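Local coordinates for uncharacterized protein (PDB 2R3S) that is uncharacterised but probably transfers methyl groups to hydroxyls of small molecules, as S-adenosylmethionine-dependent O-methyltransferases do, at residues Y62-I66 against G67-K71; V138-A141 against K142-P146; F245-A248 against T249-L253; A285-S288 against L289-L292. All coordinates share one frame; numbering follows the deposited sequence.

Contact 1: Y62-I66 against G67-K71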
ATOM      1  N   TYR A  62      -5.466  -8.711 -11.594  1.00 27.33           N
ATOM      2  CA  TYR A  62      -4.876  -7.634 -10.804  1.00 27.11           C
ATOM      3  C   TYR A  62      -3.355  -7.708 -10.816  1.00 27.14           C
ATOM      4  O   TYR A  62      -2.686  -6.700 -10.993  1.00 28.30           O
ATOM      5  CB  TYR A  62      -5.414  -7.692  -9.367  1.00 29.78           C
ATOM      6  CG  TYR A  62      -5.057  -6.510  -8.492  1.00 26.49           C
ATOM      7  CD1 TYR A  62      -3.892  -6.504  -7.744  1.00 28.00           C
ATOM      8  CD2 TYR A  62      -5.882  -5.399  -8.422  1.00 31.61           C
ATOM      9  CE1 TYR A  62      -3.568  -5.421  -6.938  1.00 28.31           C
ATOM     10  CE2 TYR A  62      -5.565  -4.314  -7.625  1.00 33.13           C
ATOM     11  CZ  TYR A  62      -4.408  -4.329  -6.896  1.00 32.43           C
ATOM     12  OH  TYR A  62      -4.110  -3.273  -6.091  1.00 30.07           O
ATOM     13  N   LEU A  63      -2.803  -8.909 -10.658  1.00 28.32           N
ATOM     14  CA  LEU A  63      -1.350  -9.087 -10.759  1.00 28.93           C
ATOM     15  C   LEU A  63      -0.784  -8.711 -12.147  1.00 26.82           C
ATOM     16  O   LEU A  63       0.338  -8.302 -12.245  1.00 28.21           O
ATOM     17  CB  LEU A  63      -0.957 -10.523 -10.362  1.00 27.88           C
ATOM     18  CG  LEU A  63      -1.190 -10.871  -8.876  1.00 28.55           C
ATOM     19  CD1 LEU A  63      -0.925 -12.368  -8.675  1.00 23.47           C
ATOM     20  CD2 LEU A  63      -0.384 -10.016  -7.828  1.00 24.42           C
ATOM     21  N   VAL A  64      -1.572  -8.878 -13.202  1.00 27.97           N
ATOM     22  CA  VAL A  64      -1.242  -8.389 -14.524  1.00 26.67           C
ATOM     23  C   VAL A  64      -1.273  -6.846 -14.507  1.00 28.82           C
ATOM     24  O   VAL A  64      -0.285  -6.192 -14.882  1.00 28.33           O
ATOM     25  CB  VAL A  64      -2.186  -8.927 -15.591  1.00 23.20           C
ATOM     26  CG1 VAL A  64      -1.948  -8.202 -16.953  1.00 22.91           C
ATOM     27  CG2 VAL A  64      -2.030 -10.464 -15.727  1.00 24.07           C
ATOM     28  N   ILE A  65      -2.378  -6.284 -14.026  1.00 28.65           N
ATOM     29  CA  ILE A  65      -2.519  -4.819 -13.936  1.00 30.55           C
ATOM     30  C   ILE A  65      -1.312  -4.179 -13.210  1.00 30.44           C
ATOM     31  O   ILE A  65      -0.726  -3.253 -13.725  1.00 31.35           O
ATOM     32  CB  ILE A  65      -3.832  -4.379 -13.258  1.00 30.60           C
ATOM     33  CG1 ILE A  65      -5.049  -4.855 -14.066  1.00 23.53           C
ATOM     34  CG2 ILE A  65      -3.869  -2.843 -13.094  1.00 26.18           C
ATOM     35  CD1 ILE A  65      -6.337  -4.715 -13.287  1.00 29.77           C
ATOM     36  N   ILE A  66      -0.897  -4.702 -12.066  1.00 29.24           N
ATOM     37  CA  ILE A  66       0.233  -4.095 -11.360  1.00 29.16           C
ATOM     38  C   ILE A  66       1.648  -4.638 -11.746  1.00 30.06           C
ATOM     39  O   ILE A  66       2.609  -4.276 -11.137  1.00 34.68           O
ATOM     40  CB  ILE A  66      -0.041  -4.063  -9.817  1.00 31.97           C
ATOM     41  CG1 ILE A  66       0.150  -5.447  -9.171  1.00 31.06           C
ATOM     42  CG2 ILE A  66      -1.455  -3.573  -9.591  1.00 26.92           C
ATOM     43  CD1 ILE A  66      -0.051  -5.471  -7.680  1.00 26.71           C
ATOM     44  N   GLY A  67       1.790  -5.466 -12.773  1.00 31.03           N
ATOM     45  CA  GLY A  67       3.127  -5.729 -13.351  1.00 30.03           C
ATOM     46  C   GLY A  67       3.857  -7.027 -13.015  1.00 28.59           C
ATOM     47  O   GLY A  67       4.992  -7.207 -13.428  1.00 27.32           O
ATOM     48  N   PHE A  68       3.223  -7.935 -12.274  1.00 26.70           N
ATOM     49  CA  PHE A  68       3.868  -9.219 -11.945  1.00 28.43           C
ATOM     50  C   PHE A  68       3.771 -10.301 -13.037  1.00 27.38           C
ATOM     51  O   PHE A  68       4.508 -11.285 -13.024  1.00 29.65           O
ATOM     52  CB  PHE A  68       3.318  -9.754 -10.626  1.00 29.20           C
ATOM     53  CG  PHE A  68       3.761  -8.958  -9.442  1.00 26.18           C
ATOM     54  CD1 PHE A  68       4.966  -9.236  -8.817  1.00 28.09           C
ATOM     55  CD2 PHE A  68       3.001  -7.910  -8.970  1.00 32.88           C
ATOM     56  CE1 PHE A  68       5.393  -8.474  -7.739  1.00 26.69           C
ATOM     57  CE2 PHE A  68       3.441  -7.140  -7.879  1.00 27.09           C
ATOM     58  CZ  PHE A  68       4.633  -7.438  -7.284  1.00 26.58           C
HETATM   59  N   MSE A  69       2.871 -10.130 -13.977  1.00 27.83           N
HETATM   60  CA  MSE A  69       2.650 -11.156 -14.999  1.00 27.15           C
HETATM   61  C   MSE A  69       1.944 -10.559 -16.190  1.00 27.04           C
HETATM   62  O   MSE A  69       1.502  -9.406 -16.138  1.00 25.85           O
HETATM   63  CB  MSE A  69       1.846 -12.314 -14.446  1.00 27.38           C
HETATM   64  CG  MSE A  69       0.507 -11.980 -13.884  1.00 26.71           C
HETATM   65 SE   MSE A  69      -0.275 -13.559 -12.907  0.75 31.97          SE
HETATM   66  CE  MSE A  69       1.091 -13.762 -11.496  1.00 24.80           C
ATOM     67  N   THR A  70       1.867 -11.331 -17.274  1.00 27.81           N
ATOM     68  CA  THR A  70       1.193 -10.877 -18.482  1.00 27.54           C
ATOM     69  C   THR A  70       0.046 -11.833 -18.748  1.00 28.33           C
ATOM     70  O   THR A  70       0.016 -12.927 -18.175  1.00 25.45           O
ATOM     71  CB  THR A  70       2.144 -10.780 -19.687  1.00 29.24           C
ATOM     72  OG1 THR A  70       2.704 -12.062 -19.972  1.00 26.87           O
ATOM     73  CG2 THR A  70       3.255  -9.774 -19.392  1.00 24.03           C
ATOM     74  N   LYS A  71      -0.907 -11.385 -19.570  1.00 26.01           N
ATOM     75  CA  LYS A  71      -2.093 -12.159 -19.901  1.00 28.66           C
ATOM     76  C   LYS A  71      -2.076 -12.481 -21.384  1.00 30.75           C
ATOM     77  O   LYS A  71      -2.305 -11.614 -22.203  1.00 36.03           O
ATOM     78  CB  LYS A  71      -3.356 -11.378 -19.505  1.00 26.43           C
ATOM     79  CG  LYS A  71      -4.570 -12.246 -19.338  1.00 28.12           C
ATOM     80  CD  LYS A  71      -5.793 -11.447 -18.919  1.00 29.94           C
ATOM     81  CE  LYS A  71      -7.050 -12.335 -18.845  1.00 31.49           C
ATOM     82  NZ  LYS A  71      -8.129 -11.630 -18.116  1.00 27.93           N
TER
HETATM   83  O   HOH W   1       2.077  -6.860 -16.721  1.00 39.06           O
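V64 O is held from two directions: G67 N donates to it at 3.0 Å, arriving well above the carbonyl plane, and a water donates to it at 3.1 Å. That water also donates to M69 O at 2.7 Å, bridging the last turn of the helix to the start of the strand. M69 O meets the chain directly too, through a CA-H...O contact from V64 CA at 3.3 Å. The second backbone bond, F68 N to L63 O at 2.9 Å, completes a Schellman motif that ends helix 53-65, with G67 as its C-prime residue at a phi of 102°, a backbone angle at which glycine is at ease.

The turn links that helix to strand 69-72 in the dimerisation domain, which is of the helix-turn-helix class. Side chains of F68 and M69 fold back on the helix. Selenomethionine M69, bent at chi3 (62°), lays CE against L63 CD1 at 3.7 Å, while its CG presses tightly on V64 CG2 at 3.5 Å, the V64 and M69 side chains crossing at about a right angle. I66 CG1 comes in plane to the edge of the F68 ring, 3.8 Å from CD2. Beyond them, Y62 and I65 pack on L289 and A285 of the second subunit.

Contact 2: V138-A141 against K142-P146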
ATOM      1  N   VAL A 138      13.756 -12.735  15.256  1.00 33.71           N
ATOM      2  CA  VAL A 138      13.873 -14.123  14.812  1.00 31.19           C
ATOM      3  C   VAL A 138      13.283 -14.243  13.412  1.00 29.58           C
ATOM      4  O   VAL A 138      13.901 -14.860  12.547  1.00 29.04           O
ATOM      5  CB  VAL A 138      13.227 -15.109  15.815  1.00 34.72           C
ATOM      6  CG1 VAL A 138      13.357 -16.601  15.351  1.00 27.85           C
ATOM      7  CG2 VAL A 138      13.846 -14.908  17.185  1.00 31.69           C
ATOM      8  N   GLN A 139      12.118 -13.636  13.182  1.00 29.79           N
ATOM      9  CA  GLN A 139      11.535 -13.621  11.842  0.50 30.77           C
ATOM     10  C   GLN A 139      12.447 -12.914  10.845  1.00 30.54           C
ATOM     11  O   GLN A 139      12.638 -13.417   9.738  1.00 32.36           O
ATOM     12  CB  GLN A 139      10.132 -12.996  11.816  0.50 30.90           C
ATOM     13  CG  GLN A 139       9.040 -13.901  12.346  0.50 36.92           C
ATOM     14  CD  GLN A 139       9.080 -15.283  11.719  0.50 39.55           C
ATOM     15  OE1 GLN A 139       8.914 -15.429  10.508  0.50 31.46           O
ATOM     16  NE2 GLN A 139       9.346 -16.303  12.544  0.50 40.53           N
ATOM     17  N   PHE A 140      13.032 -11.774  11.231  1.00 29.53           N
ATOM     18  CA  PHE A 140      13.970 -11.108  10.341  1.00 27.67           C
ATOM     19  C   PHE A 140      15.105 -12.059   9.986  1.00 27.20           C
ATOM     20  O   PHE A 140      15.419 -12.237   8.812  1.00 25.86           O
ATOM     21  CB  PHE A 140      14.543  -9.836  10.946  1.00 25.85           C
ATOM     22  CG  PHE A 140      15.418  -9.060   9.987  1.00 18.38           C
ATOM     23  CD1 PHE A 140      16.733  -9.428   9.773  1.00 25.81           C
ATOM     24  CD2 PHE A 140      14.912  -7.993   9.285  1.00 27.80           C
ATOM     25  CE1 PHE A 140      17.531  -8.740   8.882  1.00 20.80           C
ATOM     26  CE2 PHE A 140      15.696  -7.289   8.386  1.00 26.52           C
ATOM     27  CZ  PHE A 140      17.014  -7.656   8.194  1.00 20.64           C
ATOM     28  N   ALA A 141      15.730 -12.651  11.007  1.00 26.22           N
ATOM     29  CA  ALA A 141      16.880 -13.516  10.803  1.00 26.44           C
ATOM     30  C   ALA A 141      16.583 -14.716   9.886  1.00 27.43           C
ATOM     31  O   ALA A 141      17.433 -15.129   9.085  1.00 27.95           O
ATOM     32  CB  ALA A 141      17.453 -13.998  12.152  1.00 25.57           C
ATOM     33  N   LYS A 142      15.400 -15.299  10.022  1.00 28.20           N
ATOM     34  CA  LYS A 142      15.015 -16.424   9.179  1.00 30.47           C
ATOM     35  C   LYS A 142      14.604 -15.980   7.779  1.00 28.77           C
ATOM     36  O   LYS A 142      14.934 -16.642   6.798  1.00 30.87           O
ATOM     37  CB  LYS A 142      13.855 -17.222   9.808  1.00 28.36           C
ATOM     38  CG  LYS A 142      14.157 -17.885  11.156  1.00 35.18           C
ATOM     39  CD  LYS A 142      13.003 -18.815  11.573  1.00 36.66           C
ATOM     40  CE  LYS A 142      13.059 -19.269  13.026  1.00 44.22           C
ATOM     41  NZ  LYS A 142      14.384 -19.826  13.401  1.00 50.90           N
ATOM     42  N   ALA A 143      13.862 -14.887   7.686  1.00 27.70           N
ATOM     43  CA  ALA A 143      13.156 -14.537   6.447  1.00 27.11           C
ATOM     44  C   ALA A 143      13.970 -13.637   5.517  1.00 28.36           C
ATOM     45  O   ALA A 143      13.754 -13.634   4.310  1.00 26.76           O
ATOM     46  CB  ALA A 143      11.810 -13.861   6.777  1.00 25.58           C
HETATM   47  N   MSE A 144      14.878 -12.844   6.077  1.00 30.02           N
HETATM   48  CA  MSE A 144      15.530 -11.779   5.317  1.00 30.70           C
HETATM   49  C   MSE A 144      16.966 -12.134   4.912  1.00 32.30           C
HETATM   50  O   MSE A 144      17.595 -11.385   4.172  1.00 35.18           O
HETATM   51  CB  MSE A 144      15.518 -10.481   6.118  1.00 28.77           C
HETATM   52  CG  MSE A 144      14.158 -10.013   6.476  1.00 32.08           C
HETATM   53 SE   MSE A 144      13.171  -9.358   4.927  0.75 32.06          SE
HETATM   54  CE  MSE A 144      14.163  -7.684   4.678  1.00 36.05           C
ATOM     55  N   SER A 145      17.471 -13.277   5.364  1.00 33.42           N
ATOM     56  CA  SER A 145      18.844 -13.672   5.071  1.00 34.95           C
ATOM     57  C   SER A 145      19.194 -13.879   3.578  1.00 35.95           C
ATOM     58  O   SER A 145      20.323 -13.607   3.191  1.00 36.39           O
ATOM     59  CB  SER A 145      19.232 -14.894   5.894  1.00 35.59           C
ATOM     60  OG  SER A 145      18.538 -16.042   5.470  1.00 34.25           O
ATOM     61  N   PRO A 146      18.250 -14.370   2.744  1.00 37.33           N
ATOM     62  CA  PRO A 146      18.523 -14.494   1.296  1.00 39.77           C
ATOM     63  C   PRO A 146      19.040 -13.229   0.597  1.00 39.39           C
ATOM     64  O   PRO A 146      20.002 -13.305  -0.157  1.00 41.90           O
ATOM     65  CB  PRO A 146      17.166 -14.935   0.718  1.00 40.12           C
ATOM     66  CG  PRO A 146      16.516 -15.674   1.871  1.00 38.97           C
ATOM     67  CD  PRO A 146      16.907 -14.887   3.078  1.00 39.66           C
TER
HETATM   68  O   HOH W   2      18.618 -17.316   8.171  1.00 31.61           O
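F140 takes the CB of M144 almost squarely over its ring: CB sits 3.7 Å from the F140 ring centroid and only 7° off the normal, a CH-pi contact. M144 CG lies over the same face but nearer the rim, 3.5 Å from F140 CD2. The selenium of this selenomethionine is placed obliquely, a longer Met-aromatic contact. Bends at chi2 (-71°) and chi3 (-73°) keep SE and CE near the ring, CE ending close to F140 CE2. The two side chains cross at about a right angle.

The backbone beneath fixes their spacing. F140 O accepts from M144 N at 2.9 Å and, weakly, from A143 N, whose stronger bond is to Q139 O at 2.8 Å. This is the final turn of helix 136-143 in the Rossmann-like methyltransferase domain. F140 and A141 touch S175 in the loop after strand 168-172, where relatives of this fold usually bind S-adenosylmethionine. F100 meets the F140 ring edge-to-face, and a bound 1,2-ethanediol lies about 4 Å from the F140 side chain.

On another flank V138 and K142 lie side by side, pointing the same way. K142 CE rests on V138 CG1 at 3.6 Å, the aliphatic part of the lysine covering the valine before the chain bends at chi4. A water donates to A141 O at 2.7 Å and is hydrogen-bonded to S145 OG at 3.0 Å, bridging the A141 carbonyl and the serine hydroxyl.

Contact 3: F245-A248 against T249-L253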
ATOM      1  N   PHE A 245      18.221   3.607  16.862  1.00 29.09           N
ATOM      2  CA  PHE A 245      18.442   4.349  18.112  1.00 31.98           C
ATOM      3  C   PHE A 245      18.657   5.837  17.874  1.00 31.76           C
ATOM      4  O   PHE A 245      19.069   6.213  16.786  1.00 31.91           O
ATOM      5  CB  PHE A 245      19.646   3.726  18.819  1.00 32.40           C
ATOM      6  CG  PHE A 245      19.566   2.221  18.906  1.00 27.60           C
ATOM      7  CD1 PHE A 245      18.719   1.611  19.809  1.00 32.05           C
ATOM      8  CD2 PHE A 245      20.308   1.426  18.058  1.00 32.74           C
ATOM      9  CE1 PHE A 245      18.643   0.215  19.882  1.00 29.93           C
ATOM     10  CE2 PHE A 245      20.226   0.056  18.108  1.00 26.44           C
ATOM     11  CZ  PHE A 245      19.393  -0.556  19.027  1.00 32.48           C
ATOM     12  N   ASP A 246      18.373   6.681  18.874  1.00 34.20           N
ATOM     13  CA  ASP A 246      18.796   8.093  18.800  1.00 35.12           C
ATOM     14  C   ASP A 246      20.314   8.219  18.745  1.00 34.30           C
ATOM     15  O   ASP A 246      21.050   7.250  18.949  1.00 32.92           O
ATOM     16  CB  ASP A 246      18.166   9.009  19.886  1.00 36.72           C
ATOM     17  CG  ASP A 246      18.453   8.560  21.313  1.00 38.00           C
ATOM     18  OD1 ASP A 246      19.572   8.115  21.606  1.00 39.10           O
ATOM     19  OD2 ASP A 246      17.538   8.670  22.143  1.00 42.14           O
ATOM     20  N   VAL A 247      20.765   9.426  18.416  1.00 36.19           N
ATOM     21  CA  VAL A 247      22.185   9.738  18.246  1.00 37.48           C
ATOM     22  C   VAL A 247      23.060   9.511  19.508  1.00 37.82           C
ATOM     23  O   VAL A 247      24.214   9.077  19.403  1.00 37.97           O
ATOM     24  CB  VAL A 247      22.348  11.214  17.758  1.00 38.99           C
ATOM     25  CG1 VAL A 247      23.808  11.669  17.878  1.00 36.47           C
ATOM     26  CG2 VAL A 247      21.837  11.360  16.314  1.00 38.29           C
ATOM     27  N   ALA A 248      22.515   9.855  20.677  1.00 38.51           N
ATOM     28  CA  ALA A 248      23.212   9.714  21.950  1.00 39.50           C
ATOM     29  C   ALA A 248      23.474   8.220  22.218  1.00 40.33           C
ATOM     30  O   ALA A 248      24.591   7.808  22.550  1.00 41.16           O
ATOM     31  CB  ALA A 248      22.365  10.314  23.046  1.00 39.22           C
ATOM     32  N   THR A 249      22.436   7.416  22.015  1.00 39.08           N
ATOM     33  CA  THR A 249      22.528   5.961  22.143  1.00 36.36           C
ATOM     34  C   THR A 249      23.496   5.344  21.170  1.00 35.23           C
ATOM     35  O   THR A 249      24.252   4.462  21.564  1.00 34.98           O
ATOM     36  CB  THR A 249      21.159   5.332  21.995  1.00 36.28           C
ATOM     37  OG1 THR A 249      20.284   5.963  22.931  1.00 33.05           O
ATOM     38  CG2 THR A 249      21.199   3.799  22.223  1.00 29.00           C
ATOM     39  N   CYS A 250      23.508   5.794  19.910  1.00 36.39           N
ATOM     40  CA  CYS A 250      24.514   5.297  18.933  1.00 35.44           C
ATOM     41  C   CYS A 250      25.916   5.662  19.394  1.00 37.06           C
ATOM     42  O   CYS A 250      26.860   4.904  19.208  1.00 35.69           O
ATOM     43  CB  CYS A 250      24.295   5.884  17.525  1.00 36.00           C
ATOM     44  SG  CYS A 250      22.757   5.321  16.704  1.00 36.57           S
ATOM     45  N   GLU A 251      26.041   6.858  19.963  1.00 39.50           N
ATOM     46  CA  GLU A 251      27.330   7.362  20.450  1.00 41.35           C
ATOM     47  C   GLU A 251      27.803   6.548  21.669  1.00 40.46           C
ATOM     48  O   GLU A 251      28.941   6.114  21.698  1.00 38.98           O
ATOM     49  CB  GLU A 251      27.252   8.878  20.718  1.00 41.79           C
ATOM     50  CG  GLU A 251      27.254   9.679  19.393  1.00 44.16           C
ATOM     51  CD  GLU A 251      27.181  11.191  19.542  1.00 41.09           C
ATOM     52  OE1 GLU A 251      26.874  11.685  20.648  1.00 45.20           O
ATOM     53  OE2 GLU A 251      27.421  11.880  18.520  1.00 38.32           O
ATOM     54  N   GLN A 252      26.899   6.305  22.614  1.00 40.46           N
ATOM     55  CA  GLN A 252      27.141   5.370  23.716  1.00 43.24           C
ATOM     56  C   GLN A 252      27.690   4.049  23.187  1.00 42.26           C
ATOM     57  O   GLN A 252      28.722   3.560  23.667  1.00 43.68           O
ATOM     58  CB  GLN A 252      25.848   5.124  24.506  1.00 45.27           C
ATOM     59  CG  GLN A 252      26.017   4.321  25.814  1.00 47.92           C
ATOM     60  CD  GLN A 252      24.679   3.910  26.436  1.00 46.91           C
ATOM     61  OE1 GLN A 252      24.446   2.732  26.703  1.00 54.59           O
ATOM     62  NE2 GLN A 252      23.795   4.884  26.663  1.00 50.39           N
ATOM     63  N   LEU A 253      27.044   3.508  22.151  1.00 40.26           N
ATOM     64  CA  LEU A 253      27.473   2.243  21.575  1.00 37.74           C
ATOM     65  C   LEU A 253      28.838   2.362  20.908  1.00 36.29           C
ATOM     66  O   LEU A 253      29.673   1.489  21.085  1.00 37.14           O
ATOM     67  CB  LEU A 253      26.431   1.679  20.593  1.00 38.72           C
ATOM     68  CG  LEU A 253      26.659   0.227  20.117  1.00 38.74           C
ATOM     69  CD1 LEU A 253      26.262  -0.840  21.199  1.00 36.73           C
ATOM     70  CD2 LEU A 253      25.939  -0.011  18.779  1.00 35.81           C
TER
HETATM   71  O   HOH W   3      17.427   5.131  21.255  1.00 33.73           O
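D246 and T249 supply the side-chain hydrogen bonds, and both bonds end on one oxygen. D246 OD1 accepts from T249 N at 3.0 Å, nearly in line with its C-O bond, and from T249 OG1 at 2.6 Å, which comes on the syn side but 34° out of the carboxylate plane. D246 reaches that spot because its CG lies between backbone N and carbonyl carbon (chi1 58°), turning the carboxylate back over the helix start. A water accepts from D246 N at 3.0 Å and donates weakly to T249 OG1, so the hydroxyl is linked to that amide through solvent.

D246 is thus the N-cap of helix 247-260, its carboxylate facing the end where the helix dipole is positive, which probably adds to the hold. The helix is the crossover of a beta-alpha-beta unit in the Rossmann-like domain, running between the parallel neighbours 233-239 and 265-271. Main-chain bonds take over at once: C250 N to D246 O at 3.0 Å, E251 N to V247 O at 2.9 Å and Q252 N to A248 O at 2.8 Å, the last of them nearly straight at 172°.

Van der Waals packing comes from F245 and V247. T249 CG2 touches F245 CB at 3.7 Å and approaches the phenyl ring obliquely, the side chains crossing at about a right angle. F241 and F225 meet that ring edge-to-face. V247 CG1 runs alongside the E251 chain, 3.7 Å from E251 OE2, whose hydrogen bond comes from N312 on helix 303-312.

Contact 4: A285-S288 against L289-L292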
ATOM      1  N   ALA A 285      16.048   6.596   1.655  1.00 29.50           N
ATOM      2  CA  ALA A 285      15.460   7.737   2.315  1.00 26.74           C
ATOM      3  C   ALA A 285      14.067   7.445   2.881  1.00 28.29           C
ATOM      4  O   ALA A 285      13.684   8.028   3.904  1.00 28.67           O
ATOM      5  CB  ALA A 285      15.428   8.931   1.372  1.00 27.41           C
ATOM      6  N   ALA A 286      13.307   6.563   2.214  1.00 28.08           N
ATOM      7  CA  ALA A 286      11.971   6.173   2.671  1.00 27.60           C
ATOM      8  C   ALA A 286      12.027   5.362   3.993  1.00 29.77           C
ATOM      9  O   ALA A 286      11.041   5.257   4.706  1.00 29.33           O
ATOM     10  CB  ALA A 286      11.249   5.384   1.587  1.00 24.10           C
ATOM     11  N   PHE A 287      13.189   4.808   4.328  1.00 30.95           N
ATOM     12  CA  PHE A 287      13.323   3.988   5.537  1.00 29.18           C
ATOM     13  C   PHE A 287      13.070   4.821   6.826  1.00 30.16           C
ATOM     14  O   PHE A 287      12.668   4.286   7.846  1.00 27.08           O
ATOM     15  CB  PHE A 287      14.691   3.299   5.535  1.00 27.75           C
ATOM     16  CG  PHE A 287      14.795   2.153   6.513  1.00 28.38           C
ATOM     17  CD1 PHE A 287      14.164   0.959   6.265  1.00 25.75           C
ATOM     18  CD2 PHE A 287      15.500   2.298   7.701  1.00 30.80           C
ATOM     19  CE1 PHE A 287      14.243  -0.073   7.184  1.00 27.16           C
ATOM     20  CE2 PHE A 287      15.561   1.286   8.615  1.00 27.39           C
ATOM     21  CZ  PHE A 287      14.956   0.092   8.342  1.00 27.69           C
ATOM     22  N   SER A 288      13.225   6.145   6.763  1.00 28.14           N
ATOM     23  CA  SER A 288      12.979   6.953   7.938  1.00 30.32           C
ATOM     24  C   SER A 288      11.512   6.832   8.449  1.00 29.60           C
ATOM     25  O   SER A 288      11.267   6.861   9.664  1.00 27.69           O
ATOM     26  CB  SER A 288      13.451   8.408   7.732  1.00 31.68           C
ATOM     27  OG  SER A 288      12.444   9.229   7.193  1.00 42.72           O
ATOM     28  N   LEU A 289      10.553   6.652   7.542  1.00 27.95           N
ATOM     29  CA  LEU A 289       9.173   6.441   7.931  1.00 27.72           C
ATOM     30  C   LEU A 289       9.047   5.099   8.658  1.00 26.20           C
ATOM     31  O   LEU A 289       8.327   5.014   9.635  1.00 25.14           O
ATOM     32  CB  LEU A 289       8.214   6.503   6.737  1.00 26.32           C
ATOM     33  CG  LEU A 289       6.734   6.768   7.029  1.00 28.02           C
ATOM     34  CD1 LEU A 289       6.481   8.209   7.391  1.00 30.06           C
ATOM     35  CD2 LEU A 289       5.808   6.335   5.855  1.00 23.73           C
ATOM     36  N   VAL A 290       9.766   4.077   8.193  1.00 26.64           N
ATOM     37  CA  VAL A 290       9.800   2.807   8.880  1.00 26.23           C
ATOM     38  C   VAL A 290      10.285   2.974  10.335  1.00 26.71           C
ATOM     39  O   VAL A 290       9.667   2.444  11.273  1.00 23.26           O
ATOM     40  CB  VAL A 290      10.636   1.767   8.101  1.00 28.74           C
ATOM     41  CG1 VAL A 290      10.688   0.461   8.831  1.00 21.05           C
ATOM     42  CG2 VAL A 290      10.032   1.560   6.706  1.00 29.86           C
HETATM   43  N   MSE A 291      11.346   3.761  10.517  1.00 26.40           N
HETATM   44  CA  MSE A 291      11.876   4.035  11.840  1.00 26.39           C
HETATM   45  C   MSE A 291      10.907   4.823  12.688  1.00 25.44           C
HETATM   46  O   MSE A 291      10.793   4.573  13.878  1.00 28.02           O
HETATM   47  CB  MSE A 291      13.232   4.726  11.763  1.00 24.36           C
HETATM   48  CG  MSE A 291      14.318   3.859  11.129  1.00 22.88           C
HETATM   49 SE   MSE A 291      14.699   2.266  12.227  0.75 26.59          SE
HETATM   50  CE  MSE A 291      13.361   0.987  11.518  1.00 22.20           C
ATOM     51  N   LEU A 292      10.170   5.742  12.100  1.00 25.08           N
ATOM     52  CA  LEU A 292       9.143   6.459  12.858  1.00 25.27           C
ATOM     53  C   LEU A 292       8.052   5.515  13.343  1.00 26.69           C
ATOM     54  O   LEU A 292       7.580   5.620  14.492  1.00 26.25           O
ATOM     55  CB  LEU A 292       8.523   7.595  12.033  1.00 24.54           C
ATOM     56  CG  LEU A 292       7.353   8.389  12.634  1.00 25.29           C
ATOM     57  CD1 LEU A 292       7.758   9.279  13.822  1.00 19.41           C
ATOM     58  CD2 LEU A 292       6.683   9.218  11.565  1.00 24.14           C
TER
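M291, a selenomethionine, reaches back along the helix toward F287. Its CB starts over the backbone, 3.6 Å from S288 O. CG is next: it lies 3.7 Å from F287 O, the carbonyl that accepts the residue's own amide, M291 N, at 3.0 Å, and it already touches the ring. From there chi2 (-65°) brings the selenium to 3.8 Å from F287 CE2 in an oblique Met-aromatic contact, and chi3 (88°) turns CE back onto the ring. This tip lies obliquely beside the CE2-CZ bond of F287, 3.7 Å from either atom.

V290 reaches the same ring by a different route. Its CB stands over one face, offset toward the rim, with CG1 4.0 Å from F287 CE1. The phenylalanine can receive both neighbours because its CG is anti to the backbone N (chi1 -164°), swinging the ring along the helix over the next turn.

Around them helix 282-294 is slightly tightened at A286-L289, where L289 N bonds to A286 O three residues back, and regular after it, with L292 N donating to S288 O at 2.9 Å. F272 stacks on the F287 ring and H243 meets it edge-to-face, while M291 also touches H243 and H244. The second subunit also reaches this helix: its Q18 packs on V290 and its M58 on L292. Nothing polar from the side chains of V290 or M291 meets the ring, so their contact with it rests on shape and dispersion, and the helical bond from M291 N to F287 O holds these two residues at the spacing that lets their side chains meet.

How the contacts relate
From the N terminus the four contacts come in series. Each joins adjoining segments, so none closes a long loop, and none nests or crosses. Contact 1 turns helix 53-65 into strand 69-72 in the dimerisation domain. The other three lie in the methyltransferase domain: contact 2 at the end of helix 136-143, contact 3 at the beginning of helix 247-260, contact 4 within helix 282-294. Contacts 3 and 4 come within about 6 Å at their nearest atoms, and contacts 2 and 4 within about 7 Å. Contacts 1 and 4, centres 28 Å apart in one chain, meet across the dimer, where the end of helix 53-65 lies against helix 282-294 of the second subunit.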